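Local coordinates for putative outer membrane protein (LpxR) (Salmonella typhimurium, PDB 3FID), which removes acyl chains from lipid A as an outer-membrane deacylase that modifies lipopolysaccharide, and binds metal ions, at residues N20-G24 / E254-G258; G36-S42 / R204-I208; K74-A78 / E278-G282. All blocks are in the same frame, centred on the assembly; numbering follows the deposited sequence.

Interaction 1 of 3, residues N20-G24 / E254-G258; sequences NALYG and EYRVG. With CXE (pentaethylene glycol monodecyl ether), chain L; CXE (pentaethylene glycol monodecyl ether), chain J.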
ATOM      1  N   ASN A  20      -0.324 -16.476  -6.598  1.00 11.99           N
ATOM      2  CA  ASN A  20       0.741 -17.515  -6.603  1.00 13.22           C
ATOM      3  C   ASN A  20       1.307 -17.763  -7.986  1.00 14.45           C
ATOM      4  O   ASN A  20       2.508 -17.934  -8.134  1.00 14.25           O
ATOM      5  CB  ASN A  20       0.243 -18.862  -6.061  1.00 12.66           C
ATOM      6  CG  ASN A  20      -0.125 -18.807  -4.604  1.00 13.94           C
ATOM      7  OD1 ASN A  20       0.170 -17.837  -3.916  1.00 13.86           O
ATOM      8  ND2 ASN A  20      -0.779 -19.848  -4.126  1.00 12.09           N
ATOM      9  N   ALA A  21       0.445 -17.787  -9.000  1.00 15.60           N
ATOM     10  CA  ALA A  21       0.925 -17.972 -10.372  1.00 15.84           C
ATOM     11  C   ALA A  21       1.778 -16.772 -10.798  1.00 16.23           C
ATOM     12  O   ALA A  21       2.810 -16.916 -11.486  1.00 16.10           O
ATOM     13  CB  ALA A  21      -0.235 -18.158 -11.325  1.00 16.33           C
ATOM     14  N   LEU A  22       1.373 -15.587 -10.357  1.00 14.81           N
ATOM     15  CA  LEU A  22       2.057 -14.377 -10.754  1.00 13.68           C
ATOM     16  C   LEU A  22       3.433 -14.196 -10.078  1.00 13.62           C
ATOM     17  O   LEU A  22       4.408 -13.851 -10.737  1.00 12.82           O
ATOM     18  CB  LEU A  22       1.141 -13.163 -10.540  1.00 13.60           C
ATOM     19  CG  LEU A  22       1.609 -11.764 -10.974  1.00 13.02           C
ATOM     20  CD1 LEU A  22       2.053 -11.710 -12.440  1.00 15.08           C
ATOM     21  CD2 LEU A  22       0.483 -10.739 -10.663  1.00 13.00           C
ATOM     22  N   TYR A  23       3.519 -14.453  -8.773  1.00 12.21           N
ATOM     23  CA  TYR A  23       4.718 -14.103  -8.009  1.00 12.06           C
ATOM     24  C   TYR A  23       5.429 -15.321  -7.399  1.00 12.00           C
ATOM     25  O   TYR A  23       6.472 -15.185  -6.768  1.00 12.37           O
ATOM     26  CB  TYR A  23       4.367 -13.074  -6.896  1.00 10.64           C
ATOM     27  CG  TYR A  23       3.858 -11.740  -7.386  1.00 10.53           C
ATOM     28  CD1 TYR A  23       4.602 -10.974  -8.292  1.00  9.99           C
ATOM     29  CD2 TYR A  23       2.644 -11.230  -6.941  1.00 10.37           C
ATOM     30  CE1 TYR A  23       4.136  -9.733  -8.744  1.00  9.77           C
ATOM     31  CE2 TYR A  23       2.174  -9.988  -7.387  1.00 10.21           C
ATOM     32  CZ  TYR A  23       2.926  -9.247  -8.294  1.00 10.55           C
ATOM     33  OH  TYR A  23       2.433  -8.004  -8.737  1.00 10.28           O
ATOM     34  N   GLY A  24       4.861 -16.507  -7.580  1.00 12.89           N
ATOM     35  CA  GLY A  24       5.481 -17.718  -7.041  1.00 12.15           C
ATOM     36  C   GLY A  24       4.995 -18.046  -5.644  1.00 12.73           C
ATOM     37  O   GLY A  24       4.545 -17.164  -4.882  1.00 11.72           O
ATOM     38  N   GLU A 254       8.800  -2.974  -5.621  1.00 10.92           N
ATOM     39  CA  GLU A 254       7.370  -3.266  -5.453  1.00 10.29           C
ATOM     40  C   GLU A 254       6.681  -3.442  -6.811  1.00 10.29           C
ATOM     41  O   GLU A 254       6.751  -2.548  -7.680  1.00 10.45           O
ATOM     42  CB  GLU A 254       6.667  -2.162  -4.659  1.00 10.43           C
ATOM     43  CG  GLU A 254       5.135  -2.435  -4.450  1.00  8.37           C
ATOM     44  CD  GLU A 254       4.482  -1.424  -3.550  1.00 11.42           C
ATOM     45  OE1 GLU A 254       5.052  -1.141  -2.490  1.00 10.62           O
ATOM     46  OE2 GLU A 254       3.374  -0.941  -3.877  1.00 11.61           O
ATOM     47  N   TYR A 255       6.028  -4.585  -6.987  1.00  9.47           N
ATOM     48  CA  TYR A 255       5.305  -4.910  -8.218  1.00 10.05           C
ATOM     49  C   TYR A 255       3.813  -4.843  -7.955  1.00 10.11           C
ATOM     50  O   TYR A 255       3.351  -5.280  -6.900  1.00  9.98           O
ATOM     51  CB  TYR A 255       5.648  -6.339  -8.650  1.00 10.61           C
ATOM     52  CG  TYR A 255       7.075  -6.486  -9.077  1.00 11.66           C
ATOM     53  CD1 TYR A 255       7.408  -6.425 -10.430  1.00 13.31           C
ATOM     54  CD2 TYR A 255       8.108  -6.696  -8.138  1.00 12.70           C
ATOM     55  CE1 TYR A 255       8.711  -6.572 -10.856  1.00 14.44           C
ATOM     56  CE2 TYR A 255       9.432  -6.844  -8.559  1.00 14.64           C
ATOM     57  CZ  TYR A 255       9.720  -6.764  -9.921  1.00 15.09           C
ATOM     58  OH  TYR A 255      11.015  -6.879 -10.399  1.00 16.65           O
ATOM     59  N   ARG A 256       3.047  -4.310  -8.907  1.00 10.95           N
ATOM     60  CA  ARG A 256       1.593  -4.200  -8.747  1.00 12.18           C
ATOM     61  C   ARG A 256       0.969  -4.522 -10.099  1.00 12.20           C
ATOM     62  O   ARG A 256       1.367  -3.944 -11.115  1.00 10.88           O
ATOM     63  CB  ARG A 256       1.142  -2.781  -8.333  1.00 12.22           C
ATOM     64  CG  ARG A 256       1.786  -2.218  -7.073  1.00 14.06           C
ATOM     65  CD  ARG A 256       1.004  -0.996  -6.518  1.00 15.38           C
ATOM     66  NE  ARG A 256       1.116  -1.088  -5.058  1.00 28.58           N
ATOM     67  CZ  ARG A 256       0.149  -1.361  -4.171  1.00 28.00           C
ATOM     68  NH1 ARG A 256       0.490  -1.428  -2.902  1.00 30.24           N
ATOM     69  NH2 ARG A 256      -1.143  -1.527  -4.507  1.00 30.28           N
ATOM     70  N   VAL A 257       0.031  -5.460 -10.100  1.00 10.93           N
ATOM     71  CA  VAL A 257      -0.719  -5.807 -11.276  1.00 10.85           C
ATOM     72  C   VAL A 257      -2.181  -5.794 -10.859  1.00 11.09           C
ATOM     73  O   VAL A 257      -2.563  -6.434  -9.851  1.00 10.18           O
ATOM     74  CB  VAL A 257      -0.304  -7.234 -11.772  1.00 11.11           C
ATOM     75  CG1 VAL A 257      -1.269  -7.742 -12.845  1.00 12.04           C
ATOM     76  CG2 VAL A 257       1.189  -7.254 -12.214  1.00 12.21           C
ATOM     77  N   GLY A 258      -3.029  -5.093 -11.611  1.00 10.80           N
ATOM     78  CA  GLY A 258      -4.416  -5.030 -11.192  1.00 11.03           C
ATOM     79  C   GLY A 258      -5.385  -4.451 -12.185  1.00 11.87           C
ATOM     80  O   GLY A 258      -5.029  -4.190 -13.333  1.00 12.31           O
TER
HETATM   81  C1  CXE L 306       8.750  -0.974 -17.520  1.00 29.58           C
HETATM   82  C2  CXE L 306       7.233  -1.058 -17.580  1.00 29.08           C
HETATM   83  C3  CXE L 306       6.678  -1.565 -16.258  1.00 25.29           C
HETATM   84  C4  CXE L 306       6.053  -2.948 -16.358  1.00 26.28           C
HETATM   85  C5  CXE L 306       6.574  -3.838 -15.229  1.00 24.55           C
HETATM   86  C6  CXE L 306       5.445  -4.575 -14.508  1.00 23.61           C
HETATM   87  C7  CXE L 306       5.936  -5.902 -13.975  1.00 24.37           C
HETATM   88  C8  CXE L 306       4.848  -6.650 -13.245  1.00 23.21           C
HETATM   89  C9  CXE L 306       4.988  -8.141 -13.490  1.00 27.51           C
HETATM   90  C10 CXE L 306       5.268  -8.932 -12.213  1.00 30.00           C
HETATM   91  O11 CXE L 306       6.048 -10.075 -12.557  1.00 32.32           O
HETATM   92  C12 CXE L 306       6.460 -10.886 -11.453  1.00 33.88           C
HETATM   93  C13 CXE L 306       7.663 -10.308 -10.714  1.00 35.74           C
HETATM   94  O14 CXE L 306       8.860 -10.507 -11.470  1.00 38.42           O
HETATM   95  C15 CXE L 306      10.044 -10.211 -10.723  1.00 36.08           C
HETATM   96  C1  CXE J 304      -4.911  -7.882 -13.763  1.00 24.77           C
HETATM   97  C2  CXE J 304      -5.812  -8.502 -12.717  1.00 25.53           C
HETATM   98  C3  CXE J 304      -6.099  -9.943 -13.101  1.00 24.93           C
HETATM   99  C4  CXE J 304      -6.829 -10.666 -11.986  1.00 26.96           C
HETATM  100  C5  CXE J 304      -7.203 -12.073 -12.423  1.00 26.36           C
HETATM  101  C6  CXE J 304      -7.843 -12.827 -11.267  1.00 28.38           C
HETATM  102  C7  CXE J 304      -8.637 -14.045 -11.731  1.00 29.43           C
HETATM  103  C8  CXE J 304      -9.612 -14.456 -10.638  1.00 30.10           C
HETATM  104  C9  CXE J 304      -9.883 -15.950 -10.659  1.00 32.09           C
HETATM  105  C10 CXE J 304     -10.902 -16.309  -9.589  1.00 33.21           C
HETATM  106  O11 CXE J 304     -11.513 -17.535  -9.968  1.00 37.22           O
HETATM  107  C12 CXE J 304     -12.545 -17.951  -9.069  1.00 36.03           C
HETATM  108  C13 CXE J 304     -12.869 -19.402  -9.390  1.00 38.23           C

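Interaction 2 of 3, residues G36-S42 / R204-I208; sequences GLFLGYS and RRGLI. With ZN (zinc ion), chain D.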
ATOM      1  N   GLY A  36      -4.491  -4.696   5.994  1.00 10.28           N
ATOM      2  CA  GLY A  36      -4.654  -3.254   5.857  1.00  9.50           C
ATOM      3  C   GLY A  36      -6.130  -2.892   5.816  1.00 10.68           C
ATOM      4  O   GLY A  36      -6.950  -3.650   5.271  1.00 10.86           O
ATOM      5  N   LEU A  37      -6.463  -1.763   6.437  1.00 10.29           N
ATOM      6  CA  LEU A  37      -7.793  -1.125   6.293  1.00 11.84           C
ATOM      7  C   LEU A  37      -7.562   0.343   5.983  1.00 10.88           C
ATOM      8  O   LEU A  37      -6.709   0.988   6.610  1.00 11.68           O
ATOM      9  CB  LEU A  37      -8.630  -1.236   7.572  1.00 13.21           C
ATOM     10  CG  LEU A  37     -10.128  -0.852   7.359  1.00 17.07           C
ATOM     11  CD1 LEU A  37     -10.775  -1.548   6.150  1.00 21.17           C
ATOM     12  CD2 LEU A  37     -10.981  -1.141   8.608  1.00 21.39           C
ATOM     13  N   PHE A  38      -8.328   0.868   5.035  1.00 10.44           N
ATOM     14  CA  PHE A  38      -8.158   2.245   4.562  1.00 10.76           C
ATOM     15  C   PHE A  38      -9.541   2.773   4.174  1.00 11.28           C
ATOM     16  O   PHE A  38     -10.313   2.076   3.520  1.00 12.35           O
ATOM     17  CB  PHE A  38      -7.178   2.245   3.347  1.00 10.63           C
ATOM     18  CG  PHE A  38      -7.090   3.555   2.591  1.00  8.45           C
ATOM     19  CD1 PHE A  38      -8.081   3.910   1.686  1.00 12.22           C
ATOM     20  CD2 PHE A  38      -5.968   4.388   2.720  1.00  9.50           C
ATOM     21  CE1 PHE A  38      -8.013   5.107   0.955  1.00 10.16           C
ATOM     22  CE2 PHE A  38      -5.865   5.605   1.986  1.00 10.35           C
ATOM     23  CZ  PHE A  38      -6.916   5.961   1.100  1.00 10.99           C
ATOM     24  N   LEU A  39      -9.842   3.992   4.605  1.00 11.86           N
ATOM     25  CA  LEU A  39     -11.061   4.698   4.205  1.00 12.67           C
ATOM     26  C   LEU A  39     -10.606   6.065   3.752  1.00 11.67           C
ATOM     27  O   LEU A  39      -9.811   6.738   4.438  1.00 12.42           O
ATOM     28  CB  LEU A  39     -12.045   4.769   5.386  1.00 13.20           C
ATOM     29  CG  LEU A  39     -13.436   5.401   5.224  1.00 15.09           C
ATOM     30  CD1 LEU A  39     -14.281   4.751   4.123  1.00 19.51           C
ATOM     31  CD2 LEU A  39     -14.202   5.365   6.557  1.00 19.42           C
ATOM     32  N   GLY A  40     -11.040   6.470   2.564  1.00 12.40           N
ATOM     33  CA  GLY A  40     -10.553   7.729   2.011  1.00 11.78           C
ATOM     34  C   GLY A  40     -11.629   8.483   1.238  1.00 12.97           C
ATOM     35  O   GLY A  40     -12.603   7.903   0.781  1.00 12.16           O
ATOM     36  N   TYR A  41     -11.436   9.794   1.126  1.00 13.74           N
ATOM     37  CA  TYR A  41     -12.333  10.646   0.351  1.00 15.20           C
ATOM     38  C   TYR A  41     -11.496  11.585  -0.491  1.00 15.81           C
ATOM     39  O   TYR A  41     -10.562  12.191   0.027  1.00 15.31           O
ATOM     40  CB  TYR A  41     -13.239  11.471   1.274  1.00 16.02           C
ATOM     41  CG  TYR A  41     -14.112  12.454   0.502  1.00 17.85           C
ATOM     42  CD1 TYR A  41     -13.896  13.842   0.583  1.00 16.95           C
ATOM     43  CD2 TYR A  41     -15.124  11.982  -0.326  1.00 19.34           C
ATOM     44  CE1 TYR A  41     -14.699  14.719  -0.140  1.00 17.93           C
ATOM     45  CE2 TYR A  41     -15.904  12.837  -1.059  1.00 17.53           C
ATOM     46  CZ  TYR A  41     -15.701  14.201  -0.951  1.00 16.62           C
ATOM     47  OH  TYR A  41     -16.538  15.007  -1.671  1.00 19.04           O
ATOM     48  N   SER A  42     -11.844  11.687  -1.782  1.00 16.67           N
ATOM     49  CA  SER A  42     -11.188  12.572  -2.722  1.00 18.66           C
ATOM     50  C   SER A  42     -12.201  13.568  -3.255  1.00 18.42           C
ATOM     51  O   SER A  42     -13.263  13.189  -3.689  1.00 19.07           O
ATOM     52  CB  SER A  42     -10.648  11.770  -3.901  1.00 19.39           C
ATOM     53  OG  SER A  42      -9.297  11.414  -3.669  1.00 24.13           O
ATOM     54  N   ARG A 204      -2.755   4.389  -4.182  1.00 14.68           N
ATOM     55  CA  ARG A 204      -3.970   5.190  -4.084  1.00 15.16           C
ATOM     56  C   ARG A 204      -5.044   4.476  -3.253  1.00 13.95           C
ATOM     57  O   ARG A 204      -5.976   5.123  -2.769  1.00 13.66           O
ATOM     58  CB  ARG A 204      -4.436   5.649  -5.461  1.00 16.40           C
ATOM     59  CG  ARG A 204      -3.507   6.761  -6.085  1.00 17.33           C
ATOM     60  CD  ARG A 204      -3.997   8.145  -5.644  1.00 20.41           C
ATOM     61  NE  ARG A 204      -5.184   8.464  -6.428  1.00 22.03           N
ATOM     62  CZ  ARG A 204      -6.115   9.343  -6.096  1.00 21.21           C
ATOM     63  NH1 ARG A 204      -6.045  10.018  -4.949  1.00 23.22           N
ATOM     64  NH2 ARG A 204      -7.136   9.514  -6.903  1.00 22.24           N
ATOM     65  N   ARG A 205      -4.878   3.164  -3.066  1.00 13.77           N
ATOM     66  CA  ARG A 205      -5.708   2.368  -2.132  1.00 13.90           C
ATOM     67  C   ARG A 205      -7.207   2.627  -2.321  1.00 14.10           C
ATOM     68  O   ARG A 205      -7.945   2.860  -1.358  1.00 14.17           O
ATOM     69  CB  ARG A 205      -5.283   2.627  -0.668  1.00 14.09           C
ATOM     70  CG  ARG A 205      -3.785   2.332  -0.433  1.00 13.49           C
ATOM     71  CD  ARG A 205      -3.371   2.504   1.023  1.00 13.31           C
ATOM     72  NE  ARG A 205      -3.916   1.470   1.917  1.00 13.98           N
ATOM     73  CZ  ARG A 205      -3.484   1.278   3.169  1.00 13.74           C
ATOM     74  NH1 ARG A 205      -2.513   2.045   3.650  1.00 12.31           N
ATOM     75  NH2 ARG A 205      -3.992   0.303   3.936  1.00 13.95           N
ATOM     76  N   GLY A 206      -7.658   2.578  -3.568  1.00 14.53           N
ATOM     77  CA  GLY A 206      -9.082   2.759  -3.848  1.00 14.51           C
ATOM     78  C   GLY A 206      -9.501   4.133  -4.354  1.00 14.89           C
ATOM     79  O   GLY A 206     -10.514   4.248  -5.024  1.00 13.93           O
ATOM     80  N   LEU A 207      -8.749   5.177  -4.030  1.00 14.48           N
ATOM     81  CA  LEU A 207      -9.117   6.489  -4.522  1.00 14.70           C
ATOM     82  C   LEU A 207      -8.953   6.550  -6.038  1.00 15.43           C
ATOM     83  O   LEU A 207      -8.029   5.962  -6.598  1.00 15.12           O
ATOM     84  CB  LEU A 207      -8.331   7.585  -3.827  1.00 14.83           C
ATOM     85  CG  LEU A 207      -8.573   7.637  -2.315  1.00 16.03           C
ATOM     86  CD1 LEU A 207      -7.507   8.494  -1.659  1.00 16.56           C
ATOM     87  CD2 LEU A 207     -10.020   8.120  -2.002  1.00 16.13           C
ATOM     88  N   ILE A 208      -9.878   7.247  -6.684  1.00 15.80           N
ATOM     89  CA  ILE A 208      -9.915   7.334  -8.156  1.00 16.87           C
ATOM     90  C   ILE A 208      -9.976   8.803  -8.572  1.00 17.19           C
ATOM     91  O   ILE A 208     -10.765   9.567  -8.025  1.00 17.54           O
ATOM     92  CB  ILE A 208     -11.141   6.544  -8.732  1.00 17.16           C
ATOM     93  CG1 ILE A 208     -10.921   5.025  -8.536  1.00 16.98           C
ATOM     94  CG2 ILE A 208     -11.388   6.885 -10.232  1.00 18.00           C
ATOM     95  CD1 ILE A 208     -12.177   4.147  -8.819  1.00 17.84           C
TER
HETATM   96 ZN    ZN D 298     -16.474  15.973  -3.752  1.00 31.66          ZN

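Interaction 3 of 3, residues K74-A78 / E278-G282; sequences KGDRA and EFRTG. With GOL (glycerol), chain H.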
ATOM      1  N   LYS A  74      14.905 -12.745  16.619  1.00 17.86           N
ATOM      2  CA  LYS A  74      16.004 -12.082  15.915  1.00 17.35           C
ATOM      3  C   LYS A  74      16.083 -12.666  14.515  1.00 17.22           C
ATOM      4  O   LYS A  74      16.008 -13.878  14.351  1.00 16.63           O
ATOM      5  CB  LYS A  74      17.332 -12.311  16.633  1.00 18.75           C
ATOM      6  CG  LYS A  74      18.456 -11.396  16.150  1.00 19.50           C
ATOM      7  CD  LYS A  74      18.261  -9.982  16.695  1.00 24.53           C
ATOM      8  CE  LYS A  74      19.417  -9.019  16.277  1.00 23.39           C
ATOM      9  NZ  LYS A  74      19.519  -7.772  17.152  1.00 25.16           N
ATOM     10  N   GLY A  75      16.215 -11.816  13.497  1.00 16.09           N
ATOM     11  CA  GLY A  75      16.182 -12.331  12.114  1.00 15.81           C
ATOM     12  C   GLY A  75      14.844 -12.243  11.391  1.00 15.10           C
ATOM     13  O   GLY A  75      14.770 -12.495  10.183  1.00 15.07           O
ATOM     14  N   ASP A  76      13.779 -11.870  12.101  1.00 14.46           N
ATOM     15  CA  ASP A  76      12.462 -11.688  11.450  1.00 13.80           C
ATOM     16  C   ASP A  76      11.858 -10.406  12.004  1.00 13.77           C
ATOM     17  O   ASP A  76      12.248  -9.928  13.087  1.00 13.28           O
ATOM     18  CB  ASP A  76      11.528 -12.896  11.714  1.00 12.96           C
ATOM     19  CG  ASP A  76      10.351 -13.007  10.713  1.00 13.79           C
ATOM     20  OD1 ASP A  76      10.131 -12.114   9.851  1.00 13.18           O
ATOM     21  OD2 ASP A  76       9.612 -14.015  10.816  1.00 13.43           O
ATOM     22  N   ARG A  77      10.934  -9.807  11.259  1.00 14.07           N
ATOM     23  CA  ARG A  77      10.305  -8.604  11.776  1.00 14.29           C
ATOM     24  C   ARG A  77       9.467  -8.929  13.012  1.00 13.78           C
ATOM     25  O   ARG A  77       8.881 -10.010  13.134  1.00 14.07           O
ATOM     26  CB  ARG A  77       9.491  -7.852  10.688  1.00 15.72           C
ATOM     27  CG  ARG A  77       8.296  -8.569  10.174  1.00 17.56           C
ATOM     28  CD  ARG A  77       7.952  -8.099   8.736  1.00 22.00           C
ATOM     29  NE  ARG A  77       7.770  -6.672   8.651  1.00 19.68           N
ATOM     30  CZ  ARG A  77       7.978  -5.932   7.563  1.00 18.83           C
ATOM     31  NH1 ARG A  77       8.453  -6.461   6.430  1.00 21.17           N
ATOM     32  NH2 ARG A  77       7.780  -4.631   7.637  1.00 18.05           N
ATOM     33  N   ALA A  78       9.444  -7.985  13.947  1.00 12.77           N
ATOM     34  CA  ALA A  78       8.542  -8.039  15.081  1.00 12.21           C
ATOM     35  C   ALA A  78       7.120  -7.714  14.610  1.00 12.65           C
ATOM     36  O   ALA A  78       6.958  -7.064  13.571  1.00 12.37           O
ATOM     37  CB  ALA A  78       8.971  -6.986  16.093  1.00 12.49           C
ATOM     38  N   GLU A 278      12.550  -7.004   2.448  1.00  9.89           N
ATOM     39  CA  GLU A 278      12.898  -5.720   3.120  1.00 10.63           C
ATOM     40  C   GLU A 278      14.033  -5.781   4.154  1.00 10.83           C
ATOM     41  O   GLU A 278      14.435  -4.754   4.712  1.00 10.85           O
ATOM     42  CB  GLU A 278      11.635  -5.140   3.761  1.00  9.82           C
ATOM     43  CG  GLU A 278      10.602  -4.780   2.680  1.00 11.17           C
ATOM     44  CD  GLU A 278       9.435  -4.004   3.265  1.00 13.87           C
ATOM     45  OE1 GLU A 278       8.627  -4.614   3.959  1.00 13.47           O
ATOM     46  OE2 GLU A 278       9.349  -2.781   3.031  1.00 16.05           O
ATOM     47  N   PHE A 279      14.529  -6.986   4.421  1.00 12.09           N
ATOM     48  CA  PHE A 279      15.670  -7.148   5.322  1.00 12.11           C
ATOM     49  C   PHE A 279      16.464  -8.393   4.993  1.00 12.02           C
ATOM     50  O   PHE A 279      15.965  -9.340   4.350  1.00 11.38           O
ATOM     51  CB  PHE A 279      15.260  -7.134   6.805  1.00 12.29           C
ATOM     52  CG  PHE A 279      14.156  -8.076   7.139  1.00 12.66           C
ATOM     53  CD1 PHE A 279      12.814  -7.700   6.949  1.00 13.44           C
ATOM     54  CD2 PHE A 279      14.429  -9.337   7.683  1.00 11.41           C
ATOM     55  CE1 PHE A 279      11.788  -8.574   7.263  1.00 10.51           C
ATOM     56  CE2 PHE A 279      13.379 -10.225   8.001  1.00 10.42           C
ATOM     57  CZ  PHE A 279      12.080  -9.844   7.794  1.00 11.62           C
ATOM     58  N   ARG A 280      17.717  -8.397   5.435  1.00 12.19           N
ATOM     59  CA  ARG A 280      18.669  -9.389   4.921  1.00 12.73           C
ATOM     60  C   ARG A 280      18.173 -10.824   5.074  1.00 13.37           C
ATOM     61  O   ARG A 280      18.353 -11.663   4.174  1.00 14.23           O
ATOM     62  CB  ARG A 280      20.032  -9.230   5.616  1.00 12.38           C
ATOM     63  CG  ARG A 280      20.691  -7.915   5.358  1.00 11.45           C
ATOM     64  CD  ARG A 280      22.131  -8.011   5.760  1.00 12.00           C
ATOM     65  NE  ARG A 280      22.798  -6.723   5.590  1.00 14.18           N
ATOM     66  CZ  ARG A 280      24.083  -6.544   5.839  1.00 16.22           C
ATOM     67  NH1 ARG A 280      24.616  -5.360   5.661  1.00 15.36           N
ATOM     68  NH2 ARG A 280      24.812  -7.567   6.281  1.00 14.97           N
ATOM     69  N   THR A 281      17.603 -11.116   6.236  1.00 14.06           N
ATOM     70  CA  THR A 281      17.150 -12.470   6.573  1.00 14.36           C
ATOM     71  C   THR A 281      15.671 -12.742   6.207  1.00 14.76           C
ATOM     72  O   THR A 281      15.113 -13.790   6.562  1.00 14.30           O
ATOM     73  CB  THR A 281      17.407 -12.775   8.055  1.00 15.49           C
ATOM     74  OG1 THR A 281      16.801 -11.754   8.864  1.00 15.65           O
ATOM     75  CG2 THR A 281      18.920 -12.795   8.326  1.00 14.44           C
ATOM     76  N   GLY A 282      15.046 -11.804   5.491  1.00 14.34           N
ATOM     77  CA  GLY A 282      13.660 -11.971   5.039  1.00 13.52           C
ATOM     78  C   GLY A 282      13.559 -12.556   3.646  1.00 13.18           C
ATOM     79  O   GLY A 282      14.504 -13.169   3.133  1.00 11.89           O
TER
HETATM   80  C1  GOL H 302       6.748  -1.741   5.923  1.00 22.26           C
HETATM   81  O1  GOL H 302       7.815  -2.631   5.765  1.00 22.51           O
HETATM   82  C2  GOL H 302       6.154  -1.270   4.608  1.00 25.73           C
HETATM   83  O2  GOL H 302       7.062  -1.292   3.513  1.00 26.25           O
HETATM   84  C3  GOL H 302       5.562   0.099   4.890  1.00 25.67           C
HETATM   85  O3  GOL H 302       5.714   1.008   3.827  1.00 24.66           O

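Interaction 1 of 3, residues N20-G24 / E254-G258
With CG of Leu22 turned anti to its backbone N (chi1 -176°) and CG of Tyr23 turned anti to the carbonyl carbon (chi1 -63°), two consecutive residues at the end of helix 16-23 send their side chains together against strand 251-263. Leu22 meets Val257 tip to tip, CD2 lying 3.8 Å from CB of Val257. The same leucine also backs the aromatic ring beside it, its CG sitting over the centre of one face of Tyr23.

Tyr23 crosses Tyr255 obliquely, and the meeting is ring against stem: CE1 of Tyr23 lies 3.7 Å from CB of Tyr255, while the Tyr255 ring turns off from the helix toward detergent. The hydroxyl of Tyr23 reaches the strand backbone but bonds to the carbonyl O of Leu272 on the adjoining strand 266-275. The helix packs on the outer, detergent-bearing face of the LpxR beta-barrel, touching strands 251-263, 266-275 and 285-295.

Detergent continues this apolar surface. One pentaethylene glycol monodecyl ether places its C13 over a face of the Tyr255 ring and its C12 3.7 Å from CD1 of Tyr23; Val257 stands between two such molecules, CG2 against one and CG1 against the other. The Arg256 side chain starts out on the other face of the strand; its NE forms a nearly straight 2.6 Å salt bridge to OE2 of Glu254, in the guanidinium plane.

Interaction 2 of 3, residues G36-S42 / R204-I208
A buried carbonyl O set against the rim of an aromatic ring is the oddest element here: O of Arg205 lies 3.2 Å from both CD1 and CE1 of Phe38, on the side that CB of Arg205 covers, and it has no hydrogen-bonding partner in the model. CB of Arg205 stands 3.7 Å from the centroid of the Phe38 ring and only 6° off the normal, a CH-pi contact squarely over the face. Beyond CB the arginine bends at chi3 (70°), which carries NE back to within 3.6 Å of CB of Phe38; the guanidinium and ring planes are 27° apart. The charged end passes on to Asp58, with which NH2 forms a salt bridge.

The loop between helix 191-194 and strand 215-228 packs here against the inner face of the LpxR beta-barrel wall. Residues 36-42 run along strand 33-44, whose alternation sends Phe38 and Ser42 toward the loop while Leu37 and Leu39 lie on the surface. The loop supplies a type I' beta turn from Arg204 to Leu207, closed by the bond from N of Leu207 to O of Arg204.

Leu207 crosses Phe38 at about a right angle, its CD1 meeting the ring edge in plane, 3.8 Å from CZ of Phe38. The other methyl, CD2, lies 3.6 Å from C of Gly40, where the strand has no side chain to interfere. OG of Ser42 bonds to OG of Ser52, and the Arg204 guanidinium lies with Leu207 CB over one face and is salt-bridged to Asp196. The Phe38 ring also meets that of His54, a zinc ligand, whereas Tyr41 points away from the turn and its OH binds another zinc ion at 2.3 Å, together with Ser1 and His43.

Interaction 3 of 3, residues K74-A78 / E278-G282
Arg77 and Glu278 form a salt bridge between two loops at one end of the LpxR beta-barrel, one joining strands 49-60 and 80-94, the other joining strands 266-275 and 285-295. NH1 of Arg77 donates to OE1 of Glu278 over 3.1 Å in a nearly straight bond. The acceptor lies in the guanidinium plane, whereas the donor reaches the carboxylate on its anti side, 30° out of the carboxylate plane. NH1 of Arg77 is shared between Glu278 and Asp32, and OE1 of Glu278 is gripped by Arg77, by OH of Tyr285 and by a glycerol.

That glycerol, probably from the crystallisation liquor, extends the polar network. Its O1 accepts from NH2 of Arg77 at 2.7 Å and donates to OE1 of Glu278, bridging the two side chains, while its O2 bonds to OE2 of Glu278 at 2.8 Å.

The aromatic contacts are made by Phe279, the residue most covered by the other loop. With chi1 at 51°, CG lies between the backbone N and the carbonyl carbon, and the ring extends to the backbone of the other loop. There CZ of Phe279 comes within 3.6 Å of N of Arg77, and OD1 of Asp76 approaches the ring edge, its carboxylate held through OD2 by N of Ser63. The Arg77 side chain crosses Phe279 at about a right angle, with guanidinium and ring planes steeply inclined to each other.

A side-chain-to-backbone bond completes the join. A type I beta turn from Phe279 to Gly282 presents Thr281 to Gly75, whose positive phi suits glycine. OG1 of Thr281 donates to O of Gly75, tilted 32° from the carbonyl plane, over 2.5 Å, a length so short that it should be read with caution.

How the interactions relate
Along the chain the first segments come in the order 20-24, 36-42 and 74-78, and their partners in the order 204-208, 254-258 and 278-282. Interaction 2 is therefore enclosed in sequence by interaction 1, whereas interaction 3 alternates with both. The centres of interactions 1 and 2 are about 21 Å apart, as are those of 1 and 3; interactions 2 and 3 lie about 29 Å apart, on opposite sides of the chain's centre. None touches another. Interaction 1 sets a helix on the outer face of the barrel wall (strand 251-263) and interaction 2 a loop on its inner face (strand 33-44), packing it from both sides; interaction 3 joins loops at one end.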